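Local atomic coordinates of endo-N-acetyl-beta-D-glucosaminidase (Hypocrea jecorina, PDB entry 4AC1), a protein that cleaves N-linked glycans as a family 18 endo-beta-N-acetylglucosaminidase and is responsible for deglycosylating the fungus's own cellulases. Residues M130-Q133 against G134-L138; G169-Y172 against T173-Q176. All coordinates share one frame; numbering follows the deposited sequence. Where two conformers were deposited one is given.

Contact 1. Residues M130-Q133 against G134-L138; sequences MSQQ and GIDRL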
ATOM      1  N   MET A 130      12.105   6.209 -11.155  1.00  8.32           N
ATOM      2  CA  MET A 130      13.272   5.963 -10.306  1.00  7.53           C
ATOM      3  C   MET A 130      14.132   4.930 -11.022  1.00  7.01           C
ATOM      4  O   MET A 130      13.592   4.004 -11.637  1.00  6.55           O
ATOM      5  CB  MET A 130      12.849   5.437  -8.927  1.00  7.90           C
ATOM      6  CG  MET A 130      13.983   5.275  -7.947  1.00  7.36           C
ATOM      7  SD  MET A 130      13.395   4.639  -6.374  1.00  8.14           S
ATOM      8  CE  MET A 130      14.725   5.163  -5.276  1.00 10.35           C
ATOM      9  N   SER A 131      15.454   5.075 -10.945  1.00  6.89           N
ATOM     10  CA  SER A 131      16.365   4.146 -11.614  1.00  6.98           C
ATOM     11  C   SER A 131      16.255   2.760 -11.016  1.00  6.71           C
ATOM     12  O   SER A 131      15.861   2.597  -9.853  1.00  6.90           O
ATOM     13  CB  SER A 131      17.815   4.638 -11.538  1.00  7.59           C
ATOM     14  OG  SER A 131      18.313   4.514 -10.214  1.00  8.03           O
ATOM     15  N   GLN A 132      16.603   1.758 -11.820  1.00  6.61           N
ATOM     16  CA  GLN A 132      16.709   0.390 -11.329  1.00  7.09           C
ATOM     17  C   GLN A 132      17.664   0.271 -10.149  1.00  7.29           C
ATOM     18  O   GLN A 132      17.353  -0.381  -9.143  1.00  7.64           O
ATOM     19  CB  GLN A 132      17.154  -0.558 -12.443  1.00  6.96           C
ATOM     20  CG  GLN A 132      16.845  -2.017 -12.135  1.00  7.71           C
ATOM     21  CD  GLN A 132      15.358  -2.312 -12.273  1.00  8.29           C
ATOM     22  OE1 GLN A 132      14.757  -2.014 -13.303  1.00  7.66           O
ATOM     23  NE2 GLN A 132      14.750  -2.880 -11.219  1.00  9.19           N
ATOM     24  N   GLN A 133      18.835   0.896 -10.276  1.00  7.62           N
ATOM     25  CA  GLN A 133      19.823   0.852  -9.207  1.00  7.84           C
ATOM     26  C   GLN A 133      19.259   1.460  -7.915  1.00  6.99           C
ATOM     27  O   GLN A 133      19.504   0.952  -6.820  1.00  7.21           O
ATOM     28  CB  GLN A 133      21.090   1.597  -9.619  1.00  8.37           C
ATOM     29  CG  GLN A 133      22.209   1.461  -8.604  1.00 12.24           C
ATOM     30  CD  GLN A 133      23.397   2.357  -8.884  1.00 16.53           C
ATOM     31  OE1 GLN A 133      23.365   3.194  -9.785  1.00 18.75           O
ATOM     32  NE2 GLN A 133      24.454   2.195  -8.092  1.00 18.52           N
ATOM     33  N   GLY A 134      18.531   2.562  -8.064  1.00  6.26           N
ATOM     34  CA  GLY A 134      17.947   3.256  -6.915  1.00  5.95           C
ATOM     35  C   GLY A 134      16.922   2.433  -6.141  1.00  5.94           C
ATOM     36  O   GLY A 134      16.992   2.327  -4.911  1.00  6.27           O
ATOM     37  N   ILE A 135      15.966   1.830  -6.849  1.00  5.68           N
ATOM     38  CA  ILE A 135      14.953   1.025  -6.157  1.00  6.09           C
ATOM     39  C   ILE A 135      15.570  -0.226  -5.566  1.00  6.14           C
ATOM     40  O   ILE A 135      15.244  -0.609  -4.441  1.00  6.08           O
ATOM     41  CB  ILE A 135      13.689   0.698  -7.037  1.00  6.88           C
ATOM     42  CG1 ILE A 135      12.550   0.128  -6.176  1.00  6.61           C
ATOM     43  CG2 ILE A 135      14.032  -0.238  -8.195  1.00  6.51           C
ATOM     44  CD1 ILE A 135      12.059   1.099  -5.083  1.00  7.44           C
ATOM     45  N   ASP A 136      16.482  -0.852  -6.311  1.00  6.11           N
ATOM     46  CA  ASP A 136      17.143  -2.053  -5.807  1.00  6.72           C
ATOM     47  C   ASP A 136      17.897  -1.759  -4.501  1.00  6.35           C
ATOM     48  O   ASP A 136      17.815  -2.525  -3.534  1.00  6.73           O
ATOM     49  CB  ASP A 136      18.105  -2.643  -6.848  1.00  6.22           C
ATOM     50  CG  ASP A 136      17.405  -3.228  -8.085  1.00  8.42           C
ATOM     51  OD1 ASP A 136      16.164  -3.158  -8.252  1.00  9.44           O
ATOM     52  OD2 ASP A 136      18.141  -3.773  -8.941  1.00  7.96           O
ATOM     53  N   ARG A 137      18.643  -0.651  -4.485  1.00  6.86           N
ATOM     54  CA  ARG A 137      19.378  -0.230  -3.303  1.00  7.18           C
ATOM     55  C   ARG A 137      18.433   0.040  -2.144  1.00  6.16           C
ATOM     56  O   ARG A 137      18.687  -0.391  -1.028  1.00  6.37           O
ATOM     57  CB  ARG A 137      20.209   1.019  -3.603  1.00  7.44           C
ATOM     58  CG  ARG A 137      20.861   1.638  -2.366  1.00  9.17           C
ATOM     59  CD  ARG A 137      21.736   2.831  -2.685  1.00 10.74           C
ATOM     60  NE  ARG A 137      20.998   3.939  -3.284  1.00 12.00           N
ATOM     61  CZ  ARG A 137      21.559   5.065  -3.718  1.00 12.75           C
ATOM     62  NH1 ARG A 137      22.874   5.220  -3.632  1.00 14.74           N
ATOM     63  NH2 ARG A 137      20.813   6.025  -4.250  1.00 13.40           N
ATOM     64  N   LEU A 138      17.349   0.763  -2.398  1.00  5.39           N
ATOM     65  CA  LEU A 138      16.449   1.131  -1.318  1.00  5.47           C
ATOM     66  C   LEU A 138      15.869  -0.092  -0.617  1.00  5.73           C
ATOM     67  O   LEU A 138      15.838  -0.160   0.608  1.00  6.17           O
ATOM     68  CB  LEU A 138      15.336   2.023  -1.858  1.00  5.60           C
ATOM     69  CG  LEU A 138      14.284   2.540  -0.876  1.00  6.05           C
ATOM     70  CD1 LEU A 138      14.914   3.275   0.323  1.00  7.07           C
ATOM     71  CD2 LEU A 138      13.302   3.430  -1.625  1.00  7.15           C
TER
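Ser-131 N-caps helix 132-146, the helix of a beta-alpha-beta unit in the GH18 barrel, by presenting its OG to the backbone N of Gly-134 (2.9 Å). The same hydroxyl is hydrogen-bonded to Asp-96, so two partners fix its rotation. The first turn continues with Ile-135 N on Ser-131 O (3.1 Å) and Asp-136 N on Gln-132 O (3.0 Å). On one flank Gln-132 bends at its second torsion (chi2 74°), which swings the amide back toward Asp-136. Gln-132 NE2 then donates to Asp-136 OD1 (3.3 Å), meeting it on the syn side but 26° out of the carboxylate plane, while the acceptor lies near the plane of the amide. The two flat groups are turned 54° apart, and Gln-132 OE1 is hydrogen-bonded to Ser-171 N. Arg-137 NH2 is hydrogen-bonded to Ser-97 O, and the guanidinium makes a cation-pi contact with Phe-103. On the buried flank Met-130 runs extended beneath the turn: SD passes 4.0 Å from Ile-135 CD1, and CE reaches Leu-138 CD2 at 4.3 Å. With no side chain on Gly-134 to intervene, Met-130 CE rests directly on the backbone, 3.6 Å from Gly-134 C.

Contact 2. Residues G169-Y172 against T173-Q176; sequences GFSY and TALQ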
ATOM      1  N   GLY A 169       9.193   3.956 -13.800  1.00  7.11           N
ATOM      2  CA  GLY A 169      10.453   3.972 -14.554  1.00  7.93           C
ATOM      3  C   GLY A 169      11.179   2.634 -14.567  1.00  8.10           C
ATOM      4  O   GLY A 169      11.392   2.048 -15.629  1.00  8.84           O
ATOM      5  N   PHE A 170      11.578   2.149 -13.395  1.00  7.19           N
ATOM      6  CA  PHE A 170      12.263   0.859 -13.317  1.00  6.41           C
ATOM      7  C   PHE A 170      11.377  -0.329 -13.709  1.00  6.30           C
ATOM      8  O   PHE A 170      10.141  -0.217 -13.765  1.00  6.97           O
ATOM      9  CB  PHE A 170      12.849   0.631 -11.920  1.00  6.77           C
ATOM     10  CG  PHE A 170      11.818   0.575 -10.829  1.00  6.72           C
ATOM     11  CD1 PHE A 170      11.091  -0.589 -10.613  1.00  6.53           C
ATOM     12  CD2 PHE A 170      11.574   1.687 -10.017  1.00  7.43           C
ATOM     13  CE1 PHE A 170      10.143  -0.665  -9.609  1.00  6.07           C
ATOM     14  CE2 PHE A 170      10.622   1.613  -8.991  1.00  7.29           C
ATOM     15  CZ  PHE A 170       9.901   0.438  -8.801  1.00  7.62           C
ATOM     16  N   SER A 171      12.020  -1.466 -13.972  1.00  5.60           N
ATOM     17  CA  SER A 171      11.319  -2.688 -14.336  1.00  5.75           C
ATOM     18  C   SER A 171      10.930  -3.508 -13.099  1.00  5.63           C
ATOM     19  O   SER A 171      11.785  -3.852 -12.276  1.00  5.56           O
ATOM     20  CB  SER A 171      12.191  -3.527 -15.273  1.00  6.30           C
ATOM     21  OG  SER A 171      11.678  -4.846 -15.349  1.00  7.10           O
ATOM     22  N   TYR A 172       9.648  -3.854 -12.987  1.00  5.07           N
ATOM     23  CA  TYR A 172       9.190  -4.702 -11.892  1.00  5.60           C
ATOM     24  C   TYR A 172       9.598  -6.156 -12.083  1.00  6.07           C
ATOM     25  O   TYR A 172       9.742  -6.879 -11.109  1.00  5.62           O
ATOM     26  CB  TYR A 172       7.679  -4.573 -11.694  1.00  5.46           C
ATOM     27  CG  TYR A 172       7.322  -3.316 -10.937  1.00  5.85           C
ATOM     28  CD1 TYR A 172       7.090  -2.119 -11.617  1.00  4.73           C
ATOM     29  CD2 TYR A 172       7.245  -3.311  -9.541  1.00  5.74           C
ATOM     30  CE1 TYR A 172       6.795  -0.955 -10.942  1.00  5.13           C
ATOM     31  CE2 TYR A 172       6.956  -2.145  -8.844  1.00  5.70           C
ATOM     32  CZ  TYR A 172       6.721  -0.975  -9.557  1.00  5.08           C
ATOM     33  OH  TYR A 172       6.426   0.179  -8.872  1.00  5.63           O
ATOM     34  N   THR A 173       9.775  -6.601 -13.328  1.00  6.54           N
ATOM     35  CA  THR A 173      10.245  -7.973 -13.525  0.50  6.41           C
ATOM     36  C   THR A 173      11.721  -8.077 -13.148  1.00  7.13           C
ATOM     37  O   THR A 173      12.110  -9.044 -12.503  1.00  7.43           O
ATOM     38  CB  THR A 173      10.022  -8.516 -14.934  0.50  6.76           C
ATOM     39  OG1 THR A 173      10.514  -7.566 -15.872  0.50  4.90           O
ATOM     40  CG2 THR A 173       8.536  -8.799 -15.194  0.50  7.07           C
ATOM     41  N   ALA A 174      12.533  -7.073 -13.479  1.00  6.61           N
ATOM     42  CA  ALA A 174      13.932  -7.061 -13.034  1.00  6.83           C
ATOM     43  C   ALA A 174      13.998  -6.998 -11.506  1.00  6.35           C
ATOM     44  O   ALA A 174      14.767  -7.734 -10.885  1.00  6.82           O
ATOM     45  CB  ALA A 174      14.676  -5.896 -13.644  1.00  7.16           C
ATOM     46  N   LEU A 175      13.207  -6.109 -10.900  1.00  6.08           N
ATOM     47  CA  LEU A 175      13.142  -6.004  -9.436  1.00  6.33           C
ATOM     48  C   LEU A 175      12.768  -7.328  -8.773  1.00  5.86           C
ATOM     49  O   LEU A 175      13.388  -7.737  -7.776  1.00  6.38           O
ATOM     50  CB  LEU A 175      12.155  -4.913  -9.018  1.00  6.12           C
ATOM     51  CG  LEU A 175      12.023  -4.637  -7.518  1.00  6.46           C
ATOM     52  CD1 LEU A 175      13.328  -4.142  -6.942  1.00  7.50           C
ATOM     53  CD2 LEU A 175      10.915  -3.628  -7.269  1.00  7.69           C
ATOM     54  N   GLN A 176      11.750  -7.998  -9.312  1.00  6.28           N
ATOM     55  CA  GLN A 176      11.332  -9.280  -8.752  1.00  6.45           C
ATOM     56  C   GLN A 176      12.489 -10.282  -8.819  1.00  6.80           C
ATOM     57  O   GLN A 176      12.729 -11.028  -7.861  1.00  6.37           O
ATOM     58  CB  GLN A 176      10.064  -9.814  -9.449  1.00  6.94           C
ATOM     59  CG  GLN A 176       9.714 -11.281  -9.148  1.00  7.74           C
ATOM     60  CD  GLN A 176       9.418 -11.560  -7.682  1.00  8.70           C
ATOM     61  OE1 GLN A 176       8.753 -10.771  -7.001  1.00 11.02           O
ATOM     62  NE2 GLN A 176       9.877 -12.703  -7.197  1.00  9.12           N
TER
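Phe-170, Tyr-172 and Leu-175 form the tightly packed side of this turn, whereas Ser-171, Thr-173 and Ala-174 lie on its more exposed, polar side. Phe-170 CE1 stands over the centre of the Tyr-172 ring, 3.4 Å above its plane, and the CD2 branch of Leu-175 reaches both rings at a slant, 3.9 Å from Phe-170 CE1 and 4.3 Å from Tyr-172 CD2. Leu-154 of strand 151-154 touches all three side chains, and Tyr-172 OH is hydrogen-bonded to Ser-168. On the outer side the capping is done by one hydroxyl. With OG of Ser-171 swung opposite its own N (chi1 165°), it stands in line with the backbone N-H of Ala-174 and accepts a nearly straight bond of 3.0 Å from Ala-174 N, at an N-H...O angle of 172°. Thr-173 OG1 also lies 3.0 Å from Ser-171 OG, but its proton could go to another acceptor nearby, which makes this bond uncertain, and Thr-173 has a second conformer. Replacing Ser-171 by an alanine would probably leave Ala-174 N without its cap and fray the first turn. Backbone bonds follow from Leu-175 N to Ser-171 O (3.0 Å) and from Gln-176 N to Tyr-172 O (2.9 Å), while Gln-176 bends at its second torsion, its OE1 hydrogen-bonded to Tyr-186 OH and Lys-215 NZ. A capping serine outside and an aromatic-aliphatic cluster inside thus start helix 172-179, which connects strands 151-154 and 185-189 of the GH18 barrel as part of a beta-alpha-beta unit.

In the fold
Contacts 1 and 2 open two successive helices of the barrel, 132-146 and 172-179; the centres of the two contacts are about 9 Å apart. The bond between Gln-132 OE1 and Ser-171 N (2.9 Å) ties a residue of the first helix to the N-cap of the second. In addition, Ile-135 CG2 packs on Phe-170 CG at 3.5 Å. Strand 121-125, which precedes contact 1, ends at Asp-125, whose side chain lies about 9 Å from that of Ile-135; Asp-125 and the zinc ligand Glu-127 belong to the Asp-x-Asp-x-Glu signature of GH18, consistent with an active site at this strand end. Contact 2 is closer to a bound metal: the side chain of Thr-173 is about 5 Å from the zinc ion coordinated by Asp-163 and Asn-209.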